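Local coordinates for protein ribokinase, putative (Burkholderia thailandensis, PDB 3B1P) that probably phosphorylates nucleosides as a PfkB (ribokinase) family kinase, binding inosine and, at a separate site, ADP, at residues T3-S8 with G62-M67; M15-R20 with L35-P40; T107-N112 with E243-P248. One frame throughout, in Å; residues are numbered along the deposited sequence.

Interaction 1 (T3-S8 with G62-M67); sequences TLICGS and GDARMM. With NOS (inosine), chain B.
Thr3 and Arg65 belong to a run of five backbone hydrogen bonds that joins segments 3-8 and 62-67, whose strands 3-6 and 64-71 run parallel. Thr3 N donates to Asp63 O (3.0 Å), and Thr3 O accepts from Arg65 N (2.8 Å). Ile5 repeats the pattern, with its N on Arg65 O and its O accepting from Met67 N; Gly7 N closes the run on Met67 O with a longer bond of 3.3 Å. Leu4 and Cys6 make their backbone bonds with Leu138, Ile140 and Gly142, on and just after strand 138-141, as expected for an inner strand of the ribokinase-like alpha/beta sheet. Thr3, Ile5, Ala64 and Met66 face helix 49-59, while on the other face Leu4 CD1 lies 4.0 Å from Met67 CB. At the partly exposed end, Arg65 and Asp63 form a side-on salt bridge, NE to OD1 in a nearly straight bond (176°) and NH2 to OD2. One water accepts from Asp63 N and is also hydrogen-bonded to Thr3 OG1. Gly7, at phi 164°, has a backbone shape that suits glycine, the carbonyl O of Cys6 lying close by. Beyond it, Ser8 OG donates to inosine N3 at 2.9 Å and is hydrogen-bonded to Cys49 N.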
loop_
_atom_site.group_PDB
_atom_site.type_symbol
_atom_site.label_atom_id
_atom_site.label_comp_id
_atom_site.label_asym_id
_atom_site.label_seq_id
_atom_site.Cartn_x
_atom_site.Cartn_y
_atom_site.Cartn_z
ATOM N N THR A 3 -12.539 -32.005 -1.888
ATOM C CA THR A 3 -12.550 -30.775 -2.697
ATOM C C THR A 3 -11.115 -30.317 -2.881
ATOM O O THR A 3 -10.422 -30.071 -1.877
ATOM C CB THR A 3 -13.333 -29.703 -1.953
ATOM O OG1 THR A 3 -14.642 -30.259 -1.682
ATOM C CG2 THR A 3 -13.538 -28.475 -2.860
ATOM N N LEU A 4 -10.739 -30.114 -4.144
ATOM C CA LEU A 4 -9.350 -29.743 -4.446
ATOM C C LEU A 4 -9.294 -28.221 -4.434
ATOM O O LEU A 4 -10.101 -27.597 -5.126
ATOM C CB LEU A 4 -8.931 -30.288 -5.802
ATOM C CG LEU A 4 -7.456 -30.148 -6.223
ATOM C CD1 LEU A 4 -6.642 -31.110 -5.327
ATOM C CD2 LEU A 4 -7.252 -30.479 -7.680
ATOM N N ILE A 5 -8.351 -27.667 -3.701
ATOM C CA ILE A 5 -8.256 -26.219 -3.609
ATOM C C ILE A 5 -6.947 -25.735 -4.177
ATOM O O ILE A 5 -5.889 -25.850 -3.562
ATOM C CB ILE A 5 -8.439 -25.723 -2.242
ATOM C CG1 ILE A 5 -9.789 -26.184 -1.712
ATOM C CG2 ILE A 5 -8.382 -24.209 -2.223
ATOM C CD1 ILE A 5 -9.780 -26.197 -0.302
ATOM N N CYS A 6 -7.055 -25.192 -5.388
ATOM C CA CYS A 6 -5.824 -24.863 -6.147
ATOM C C CYS A 6 -5.611 -23.360 -5.951
ATOM O O CYS A 6 -6.536 -22.570 -6.104
ATOM C CB CYS A 6 -5.932 -25.182 -7.605
ATOM S SG CYS A 6 -6.298 -26.898 -8.042
ATOM N N GLY A 7 -4.408 -22.989 -5.572
ATOM C CA GLY A 7 -4.097 -21.574 -5.443
ATOM C C GLY A 7 -2.861 -21.336 -4.656
ATOM O O GLY A 7 -2.101 -22.267 -4.337
ATOM N N SER A 8 -2.627 -20.077 -4.305
ATOM C CA SER A 8 -1.394 -19.711 -3.624
ATOM C C SER A 8 -1.401 -20.170 -2.159
ATOM O O SER A 8 -2.463 -20.315 -1.501
ATOM C CB SER A 8 -1.157 -18.193 -3.680
ATOM O OG SER A 8 -2.234 -17.503 -3.103
ATOM N N GLY A 62 -15.529 -29.846 5.954
ATOM C CA GLY A 62 -15.326 -30.359 4.632
ATOM C C GLY A 62 -13.965 -31.032 4.548
ATOM O O GLY A 62 -13.211 -31.024 5.512
ATOM N N ASP A 63 -13.682 -31.659 3.408
ATOM C CA ASP A 63 -12.400 -32.342 3.198
ATOM C C ASP A 63 -11.623 -31.549 2.152
ATOM O O ASP A 63 -11.781 -31.781 0.987
ATOM C CB ASP A 63 -12.630 -33.781 2.722
ATOM C CG ASP A 63 -11.349 -34.633 2.701
ATOM O OD1 ASP A 63 -10.207 -34.111 2.846
ATOM O OD2 ASP A 63 -11.492 -35.862 2.512
ATOM N N ALA A 64 -10.798 -30.622 2.627
ATOM C CA ALA A 64 -10.082 -29.672 1.733
ATOM C C ALA A 64 -8.707 -30.250 1.393
ATOM O O ALA A 64 -7.951 -30.627 2.297
ATOM C CB ALA A 64 -9.908 -28.385 2.469
ATOM N N ARG A 65 -8.399 -30.357 0.110
ATOM C CA ARG A 65 -7.090 -30.856 -0.303
ATOM C C ARG A 65 -6.401 -29.718 -1.035
ATOM O O ARG A 65 -6.714 -29.518 -2.199
ATOM C CB ARG A 65 -7.223 -32.036 -1.247
ATOM C CG ARG A 65 -8.157 -33.183 -0.780
ATOM C CD ARG A 65 -7.510 -34.115 0.254
ATOM N NE ARG A 65 -8.481 -35.097 0.776
ATOM C CZ ARG A 65 -8.642 -36.357 0.348
ATOM N NH1 ARG A 65 -7.880 -36.873 -0.613
ATOM N NH2 ARG A 65 -9.577 -37.138 0.919
ATOM N N MET A 66 -5.495 -29.028 -0.357
ATOM C CA MET A 66 -4.749 -27.881 -0.981
ATOM C C MET A 66 -3.814 -28.389 -2.042
ATOM O O MET A 66 -3.127 -29.405 -1.792
ATOM C CB MET A 66 -3.936 -27.150 0.057
ATOM C CG MET A 66 -4.760 -26.385 1.047
ATOM S SD MET A 66 -3.919 -25.736 2.515
ATOM C CE MET A 66 -2.601 -24.942 1.740
ATOM N N MET A 67 -3.799 -27.748 -3.228
ATOM C CA MET A 67 -2.841 -28.047 -4.278
ATOM C C MET A 67 -2.108 -26.714 -4.525
ATOM O O MET A 67 -2.725 -25.744 -4.996
ATOM C CB MET A 67 -3.538 -28.560 -5.517
ATOM C CG MET A 67 -2.594 -28.757 -6.780
ATOM S SD MET A 67 -3.229 -29.637 -8.139
ATOM C CE MET A 67 -3.019 -31.347 -7.494
HETATM N N9 NOS B . -2.476 -13.006 -2.609
HETATM C C4 NOS B . -2.147 -13.581 -3.769
HETATM N N3 NOS B . -2.125 -14.854 -4.282
HETATM C C2 NOS B . -1.759 -15.121 -5.543
HETATM N N1 NOS B . -1.371 -14.095 -6.370
HETATM C C6 NOS B . -1.333 -12.802 -5.960
HETATM O O6 NOS B . -1.012 -11.831 -6.854
HETATM C C5 NOS B . -1.805 -12.426 -4.628
HETATM N N7 NOS B . -1.914 -11.294 -3.909
HETATM C C8 NOS B . -2.334 -11.642 -2.646
HETATM C "C5'" NOS B . -6.201 -12.889 0.147
HETATM O "O5'" NOS B . -7.226 -13.391 -0.746
HETATM C "C4'" NOS B . -4.898 -13.648 -0.151
HETATM O "O4'" NOS B . -4.425 -13.314 -1.452
HETATM C "C1'" NOS B . -3.018 -13.742 -1.461
HETATM C "C2'" NOS B . -2.522 -13.305 -0.117
HETATM O "O2'" NOS B . -1.570 -14.301 0.275
HETATM C "C3'" NOS B . -3.751 -13.283 0.783
HETATM O "O3'" NOS B . -3.640 -14.275 1.854
HETATM O O HOH W 1 -15.043 -31.648 0.951
#

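Interaction 2 (M15-R20 with L35-P40); sequences MTFEGR and LSFLVP. With NOS (inosine), chain C.
Phe17 and Phe37 carry an apolar contact between segment 15-20, which leaves lid strand 10-16, and strand 35-38. The latter runs parallel to a strand of the second subunit, so the contact belongs to the sheet-based dimer interface, in keeping with the lid-to-lid dimers of ribokinase relatives.

CH-pi contacts dominate. Leu35 CD2 sits 3.6 Å from the centroid of the Phe17 ring, only 8° off its normal, while Gly19 N lies toward the rim of the opposite face. Phe17 CB in turn stands over the middle of the Phe37 ring, 3.8 Å from its centroid. With CG between its backbone N and carbonyl carbon (chi1 59°), Phe37 lays that ring against Phe17. The two rings are turned obliquely, with planes at 57°, and Phe17 CD1 comes within 3.6 Å of Phe37 CB. Broad, flat rings suit a junction where the backbones stand too far apart to pair.

Looser apolar packing continues at Met15, whose CB lies 4.2 Å from both Phe37 CZ and Val39 CG1; Ala116 of the second subunit packs on Met15, Phe37 and Val39.

Between the two segments the polar link runs through a water that donates to Thr16 O and, weakly, to Leu38 O. Val39 O is hydrogen-bonded to His118 ND1 of the second subunit. Ser36, turned away from these rings, donates from OG to N7 of the inosine bound by the second subunit, at 2.9 Å.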
loop_
_atom_site.group_PDB
_atom_site.type_symbol
_atom_site.label_atom_id
_atom_site.label_comp_id
_atom_site.label_asym_id
_atom_site.label_seq_id
_atom_site.Cartn_x
_atom_site.Cartn_y
_atom_site.Cartn_z
ATOM N N MET A 15 -1.062 -4.614 6.527
ATOM C CA MET A 15 -1.102 -3.289 7.125
ATOM C C MET A 15 -2.496 -2.748 6.874
ATOM O O MET A 15 -2.873 -2.466 5.735
ATOM C CB MET A 15 -0.009 -2.378 6.492
ATOM C CG MET A 15 1.419 -2.949 6.719
ATOM S SD MET A 15 2.624 -2.674 5.370
ATOM C CE MET A 15 2.102 -3.786 4.033
ATOM N N THR A 16 -3.250 -2.599 7.957
ATOM C CA THR A 16 -4.634 -2.135 7.861
ATOM C C THR A 16 -4.824 -0.683 8.217
ATOM O O THR A 16 -4.629 -0.237 9.371
ATOM C CB THR A 16 -5.560 -3.018 8.739
ATOM O OG1 THR A 16 -5.323 -4.387 8.363
ATOM C CG2 THR A 16 -7.011 -2.598 8.481
ATOM N N PHE A 17 -5.193 0.092 7.217
ATOM C CA PHE A 17 -5.627 1.463 7.471
ATOM C C PHE A 17 -7.006 1.451 8.119
ATOM O O PHE A 17 -7.970 0.894 7.549
ATOM C CB PHE A 17 -5.657 2.282 6.171
ATOM C CG PHE A 17 -6.199 3.646 6.313
ATOM C CD1 PHE A 17 -5.659 4.525 7.230
ATOM C CD2 PHE A 17 -7.249 4.085 5.500
ATOM C CE1 PHE A 17 -6.132 5.804 7.348
ATOM C CE2 PHE A 17 -7.755 5.399 5.614
ATOM C CZ PHE A 17 -7.202 6.259 6.535
ATOM N N GLU A 18 -7.089 2.113 9.282
ATOM C CA GLU A 18 -8.382 2.170 10.024
ATOM C C GLU A 18 -9.199 3.313 9.470
ATOM O O GLU A 18 -9.309 4.399 10.068
ATOM C CB GLU A 18 -8.133 2.338 11.539
ATOM C CG GLU A 18 -7.225 1.311 12.130
ATOM C CD GLU A 18 -7.678 -0.124 11.923
ATOM O OE1 GLU A 18 -8.913 -0.357 11.917
ATOM O OE2 GLU A 18 -6.785 -1.025 11.797
ATOM N N GLY A 19 -9.717 3.116 8.262
ATOM C CA GLY A 19 -10.380 4.167 7.532
ATOM C C GLY A 19 -10.689 3.673 6.128
ATOM O O GLY A 19 -10.643 2.470 5.878
ATOM N N ARG A 20 -11.033 4.617 5.265
ATOM C CA ARG A 20 -11.507 4.298 3.915
ATOM C C ARG A 20 -10.683 5.108 2.932
ATOM O O ARG A 20 -10.717 6.348 2.972
ATOM C CB ARG A 20 -13.008 4.650 3.789
ATOM C CG ARG A 20 -13.813 3.774 4.783
ATOM C CD ARG A 20 -15.313 3.652 4.568
ATOM N NE ARG A 20 -15.725 2.297 5.010
ATOM C CZ ARG A 20 -15.606 1.800 6.256
ATOM N NH1 ARG A 20 -15.988 0.560 6.493
ATOM N NH2 ARG A 20 -15.112 2.523 7.274
ATOM N N LEU A 35 -1.027 9.155 1.958
ATOM C CA LEU A 35 -1.608 8.803 3.261
ATOM C C LEU A 35 -0.585 8.016 4.033
ATOM O O LEU A 35 -0.113 7.016 3.537
ATOM C CB LEU A 35 -2.875 7.913 3.046
ATOM C CG LEU A 35 -3.570 7.373 4.277
ATOM C CD1 LEU A 35 -4.104 8.559 5.120
ATOM C CD2 LEU A 35 -4.687 6.411 3.765
ATOM N N SER A 36 -0.334 8.449 5.259
ATOM C CA SER A 36 0.517 7.705 6.175
ATOM C C SER A 36 -0.337 7.406 7.414
ATOM O O SER A 36 -1.086 8.252 7.872
ATOM C CB SER A 36 1.776 8.512 6.521
ATOM O OG SER A 36 2.748 8.365 5.494
ATOM N N PHE A 37 -0.257 6.178 7.900
ATOM C CA PHE A 37 -1.077 5.742 9.028
ATOM C C PHE A 37 -0.223 4.893 9.928
ATOM O O PHE A 37 0.683 4.160 9.484
ATOM C CB PHE A 37 -2.368 5.012 8.561
ATOM C CG PHE A 37 -2.142 3.786 7.722
ATOM C CD1 PHE A 37 -1.913 3.866 6.351
ATOM C CD2 PHE A 37 -2.196 2.534 8.289
ATOM C CE1 PHE A 37 -1.728 2.679 5.600
ATOM C CE2 PHE A 37 -1.978 1.396 7.562
ATOM C CZ PHE A 37 -1.748 1.461 6.198
ATOM N N LEU A 38 -0.510 5.007 11.225
ATOM C CA LEU A 38 0.317 4.355 12.228
ATOM C C LEU A 38 -0.039 2.846 12.294
ATOM O O LEU A 38 -1.220 2.444 12.175
ATOM C CB LEU A 38 0.358 5.212 13.558
ATOM C CG LEU A 38 0.902 6.694 13.426
ATOM C CD1 LEU A 38 0.994 7.558 14.726
ATOM C CD2 LEU A 38 2.279 6.826 12.658
ATOM N N VAL A 39 0.988 1.982 12.332
ATOM C CA VAL A 39 0.792 0.527 12.419
ATOM C C VAL A 39 1.576 -0.006 13.626
ATOM O O VAL A 39 2.580 0.576 13.997
ATOM C CB VAL A 39 1.215 -0.300 11.149
ATOM C CG1 VAL A 39 0.221 -0.091 9.957
ATOM C CG2 VAL A 39 2.687 0.007 10.711
ATOM N N PRO A 40 1.133 -1.140 14.205
ATOM C CA PRO A 40 1.962 -1.775 15.242
ATOM C C PRO A 40 3.043 -2.629 14.608
ATOM O O PRO A 40 3.176 -2.671 13.389
ATOM C CB PRO A 40 0.941 -2.646 16.009
ATOM C CG PRO A 40 -0.066 -3.070 14.960
ATOM C CD PRO A 40 -0.204 -1.766 14.091
HETATM N N9 NOS C . 7.637 9.234 6.204
HETATM C C4 NOS C . 7.250 9.853 7.324
HETATM N N3 NOS C . 7.817 10.695 8.247
HETATM C C2 NOS C . 7.137 11.191 9.290
HETATM N N1 NOS C . 5.820 10.845 9.470
HETATM C C6 NOS C . 5.167 10.001 8.631
HETATM O O6 NOS C . 3.844 9.762 8.826
HETATM C C5 NOS C . 5.817 9.493 7.423
HETATM N N7 NOS C . 5.496 8.676 6.404
HETATM C C8 NOS C . 6.623 8.509 5.634
HETATM C "C5'" NOS C . 9.489 10.486 2.143
HETATM O "O5'" NOS C . 9.247 11.914 2.154
HETATM C "C4'" NOS C . 9.820 10.051 3.580
HETATM O "O4'" NOS C . 8.677 10.207 4.414
HETATM C "C1'" NOS C . 8.967 9.395 5.606
HETATM C "C2'" NOS C . 9.574 8.153 5.029
HETATM O "O2'" NOS C . 10.556 7.735 5.984
HETATM C "C3'" NOS C . 10.190 8.578 3.702
HETATM O "O3'" NOS C . 11.646 8.425 3.722
HETATM O O HOH W 2 -3.002 -0.310 11.549
#

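Interaction 3 (T107-N112 with E243-P248); sequences TDLDNN and ERVIDP. With ADP (adenosine-5'-diphosphate), chain D.
Asp108 O, which touches Pro248 across the contact, is gripped by two donors of its own segment. Thr107 OG1 reaches it at 3.2 Å, in the carbonyl plane on a lone pair, and Asn111 N closes a type I turn at 3.1 Å. Pro248 CG abuts the same oxygen at 3.3 Å. The Asp108 carboxylate steadies the loop further: Asn112 N donates to OD1, Asn112 ND2 donates to OD2 from 15° out of the carboxylate plane, and Phe21 N is also hydrogen-bonded to OD2.

Pro248 is the main packing element. Its ring slides past the side chain of Asn111, with Pro248 CB 3.4 Å from Asn111 CG; a rigid ring, whose nitrogen carries no hydrogen to satisfy, lies against the amide. Asn111 adopts left-handed backbone angles, which asparagine tolerates well. Its ND2 donates to ADP O1A at 3.0 Å (164°) and weakly to O1B, touching both phosphates.

At the outer end, Leu109 CD2 rests against Ile246 O (3.9 Å) and Val245 CG1. Val245 also lines the adenine, its CG2 4.1 Å from ADP N6. Asp247 OD1 is hydrogen-bonded to Thr249 OG1, and its OD2 to Gly288 N. Thr220, Asn192, Gly222, Gly225 and Gly252, with His31 of the second subunit, also hydrogen-bond ADP. Asp247 and Pro248 open the sequence DPTGCGD, a variant of the second PfkB signature, whose glycine-rich turn typically forms the anion hole of these kinases.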
loop_
_atom_site.group_PDB
_atom_site.type_symbol
_atom_site.label_atom_id
_atom_site.label_comp_id
_atom_site.label_asym_id
_atom_site.label_seq_id
_atom_site.Cartn_x
_atom_site.Cartn_y
_atom_site.Cartn_z
ATOM N N THR A 107 -4.189 -2.388 3.029
ATOM C CA THR A 107 -5.627 -2.438 2.859
ATOM C C THR A 107 -6.390 -1.452 3.736
ATOM O O THR A 107 -5.837 -0.855 4.667
ATOM C CB THR A 107 -6.172 -3.874 3.031
ATOM O OG1 THR A 107 -7.529 -3.894 2.562
ATOM C CG2 THR A 107 -6.126 -4.324 4.481
ATOM N N ASP A 108 -7.649 -1.242 3.430
ATOM C CA ASP A 108 -8.451 -0.353 4.255
ATOM C C ASP A 108 -9.631 -1.168 4.695
ATOM O O ASP A 108 -9.703 -2.399 4.444
ATOM C CB ASP A 108 -8.889 0.940 3.518
ATOM C CG ASP A 108 -9.841 0.704 2.351
ATOM O OD1 ASP A 108 -10.212 -0.478 2.033
ATOM O OD2 ASP A 108 -10.190 1.708 1.714
ATOM N N LEU A 109 -10.565 -0.507 5.343
ATOM C CA LEU A 109 -11.711 -1.237 5.907
ATOM C C LEU A 109 -12.762 -1.581 4.859
ATOM O O LEU A 109 -13.685 -2.356 5.145
ATOM C CB LEU A 109 -12.324 -0.409 7.033
ATOM C CG LEU A 109 -11.377 -0.235 8.216
ATOM C CD1 LEU A 109 -12.097 0.558 9.300
ATOM C CD2 LEU A 109 -10.821 -1.580 8.771
ATOM N N ASP A 110 -12.658 -1.000 3.682
ATOM C CA ASP A 110 -13.454 -1.415 2.540
ATOM C C ASP A 110 -12.835 -2.622 1.793
ATOM O O ASP A 110 -13.314 -2.967 0.684
ATOM C CB ASP A 110 -13.617 -0.221 1.563
ATOM C CG ASP A 110 -14.712 0.809 1.971
ATOM O OD1 ASP A 110 -15.477 0.610 2.953
ATOM O OD2 ASP A 110 -14.829 1.854 1.265
ATOM N N ASN A 111 -11.723 -3.199 2.278
ATOM C CA ASN A 111 -11.043 -4.266 1.575
ATOM C C ASN A 111 -10.496 -3.885 0.210
ATOM O O ASN A 111 -10.350 -4.712 -0.704
ATOM C CB ASN A 111 -11.975 -5.524 1.474
ATOM C CG ASN A 111 -11.214 -6.850 1.452
ATOM O OD1 ASN A 111 -9.978 -6.924 1.616
ATOM N ND2 ASN A 111 -11.973 -7.930 1.256
ATOM N N ASN A 112 -10.123 -2.612 0.065
ATOM C CA ASN A 112 -9.265 -2.227 -1.065
ATOM C C ASN A 112 -7.762 -2.649 -0.971
ATOM O O ASN A 112 -6.864 -1.884 -0.511
ATOM C CB ASN A 112 -9.312 -0.732 -1.224
ATOM C CG ASN A 112 -10.714 -0.221 -1.622
ATOM O OD1 ASN A 112 -11.289 -0.683 -2.589
ATOM N ND2 ASN A 112 -11.234 0.750 -0.888
ATOM N N GLU A 243 -19.460 -8.671 14.091
ATOM C CA GLU A 243 -19.319 -8.356 15.491
ATOM C C GLU A 243 -18.388 -7.122 15.669
ATOM O O GLU A 243 -18.678 -6.253 16.475
ATOM C CB GLU A 243 -18.810 -9.596 16.206
ATOM C CG GLU A 243 -18.652 -9.455 17.716
ATOM C CD GLU A 243 -18.126 -10.730 18.362
ATOM O OE1 GLU A 243 -17.409 -11.523 17.688
ATOM O OE2 GLU A 243 -18.421 -10.934 19.560
ATOM N N ARG A 244 -17.313 -7.039 14.881
ATOM C CA ARG A 244 -16.466 -5.835 14.771
ATOM C C ARG A 244 -15.763 -5.954 13.424
ATOM O O ARG A 244 -15.636 -7.071 12.892
ATOM C CB ARG A 244 -15.397 -5.782 15.881
ATOM C CG ARG A 244 -14.645 -7.119 16.097
ATOM C CD ARG A 244 -13.687 -7.135 17.332
ATOM N NE ARG A 244 -14.472 -6.903 18.548
ATOM C CZ ARG A 244 -15.195 -7.828 19.198
ATOM N NH1 ARG A 244 -15.899 -7.473 20.274
ATOM N NH2 ARG A 244 -15.231 -9.103 18.790
ATOM N N VAL A 245 -15.303 -4.836 12.899
ATOM C CA VAL A 245 -14.614 -4.818 11.605
ATOM C C VAL A 245 -13.122 -4.583 11.906
ATOM O O VAL A 245 -12.726 -3.474 12.337
ATOM C CB VAL A 245 -15.240 -3.788 10.622
ATOM C CG1 VAL A 245 -14.429 -3.697 9.337
ATOM C CG2 VAL A 245 -16.662 -4.199 10.273
ATOM N N ILE A 246 -12.322 -5.635 11.790
ATOM C CA ILE A 246 -10.905 -5.550 12.158
ATOM C C ILE A 246 -10.054 -5.560 10.885
ATOM O O ILE A 246 -9.240 -4.653 10.665
ATOM C CB ILE A 246 -10.486 -6.708 13.075
ATOM C CG1 ILE A 246 -11.179 -6.616 14.450
ATOM C CG2 ILE A 246 -8.981 -6.716 13.295
ATOM C CD1 ILE A 246 -11.026 -5.232 15.164
ATOM N N ASP A 247 -10.271 -6.565 10.024
ATOM C CA ASP A 247 -9.366 -6.821 8.873
ATOM C C ASP A 247 -10.169 -7.615 7.846
ATOM O O ASP A 247 -10.504 -8.757 8.093
ATOM C CB ASP A 247 -8.150 -7.642 9.294
ATOM C CG ASP A 247 -7.224 -7.987 8.121
ATOM O OD1 ASP A 247 -7.369 -7.390 7.020
ATOM O OD2 ASP A 247 -6.313 -8.812 8.330
ATOM N N PRO A 248 -10.452 -7.010 6.692
ATOM C CA PRO A 248 -11.199 -7.725 5.675
ATOM C C PRO A 248 -10.318 -8.647 4.818
ATOM O O PRO A 248 -10.843 -9.337 3.971
ATOM C CB PRO A 248 -11.764 -6.583 4.805
ATOM C CG PRO A 248 -10.596 -5.568 4.873
ATOM C CD PRO A 248 -10.314 -5.575 6.349
HETATM P PB ADP D . -12.916 -10.078 -1.320
HETATM O O1B ADP D . -12.116 -10.449 -0.102
HETATM O O2B ADP D . -12.666 -8.670 -1.851
HETATM O O3B ADP D . -12.840 -11.062 -2.403
HETATM P PA ADP D . -15.503 -9.135 -0.258
HETATM O O1A ADP D . -14.879 -7.898 0.365
HETATM O O2A ADP D . -16.611 -8.853 -1.268
HETATM O O3A ADP D . -14.479 -10.171 -0.880
HETATM O "O5'" ADP D . -16.056 -9.942 1.032
HETATM C "C5'" ADP D . -16.636 -11.217 0.780
HETATM C "C4'" ADP D . -17.855 -11.414 1.698
HETATM O "O4'" ADP D . -17.440 -11.261 3.058
HETATM C "C3'" ADP D . -18.950 -10.396 1.533
HETATM O "O3'" ADP D . -19.805 -10.720 0.430
HETATM C "C2'" ADP D . -19.601 -10.423 2.910
HETATM O "O2'" ADP D . -20.509 -11.557 2.875
HETATM C "C1'" ADP D . -18.431 -10.649 3.876
HETATM N N9 ADP D . -17.954 -9.302 4.259
HETATM C C8 ADP D . -16.983 -8.528 3.661
HETATM N N7 ADP D . -16.941 -7.295 4.254
HETATM C C5 ADP D . -17.870 -7.319 5.289
HETATM C C6 ADP D . -18.349 -6.373 6.342
HETATM N N6 ADP D . -17.794 -5.132 6.439
HETATM N N1 ADP D . -19.335 -6.794 7.178
HETATM C C2 ADP D . -19.875 -8.040 7.065
HETATM N N3 ADP D . -19.513 -8.938 6.139
HETATM C C4 ADP D . -18.526 -8.633 5.258
#

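How the interactions relate
Interactions 2 and 3 adjoin, with centres about 11 Å apart: Arg20 NE forms a salt bridge with Asp110 OD1 (2.7 Å), and Phe17 N probably hydrogen-bonds Thr107 O (2.8 Å). Segment 15-20 thus links the dimer contact of interaction 2 to the loop that carries Asn111. Interaction 1 lies across the chain's centre, its centre about 32 Å from that of interaction 2 and 25 Å from that of interaction 3. The ligands join them: the inosine held by Ser8 of interaction 1 also accepts a hydrogen bond from Ser36 OG of the second subunit, the counterpart of interaction 2. Asn111 of interaction 3, whose side chain binds ADP, is about 7 Å from that inosine, which puts the loop close to both ligands.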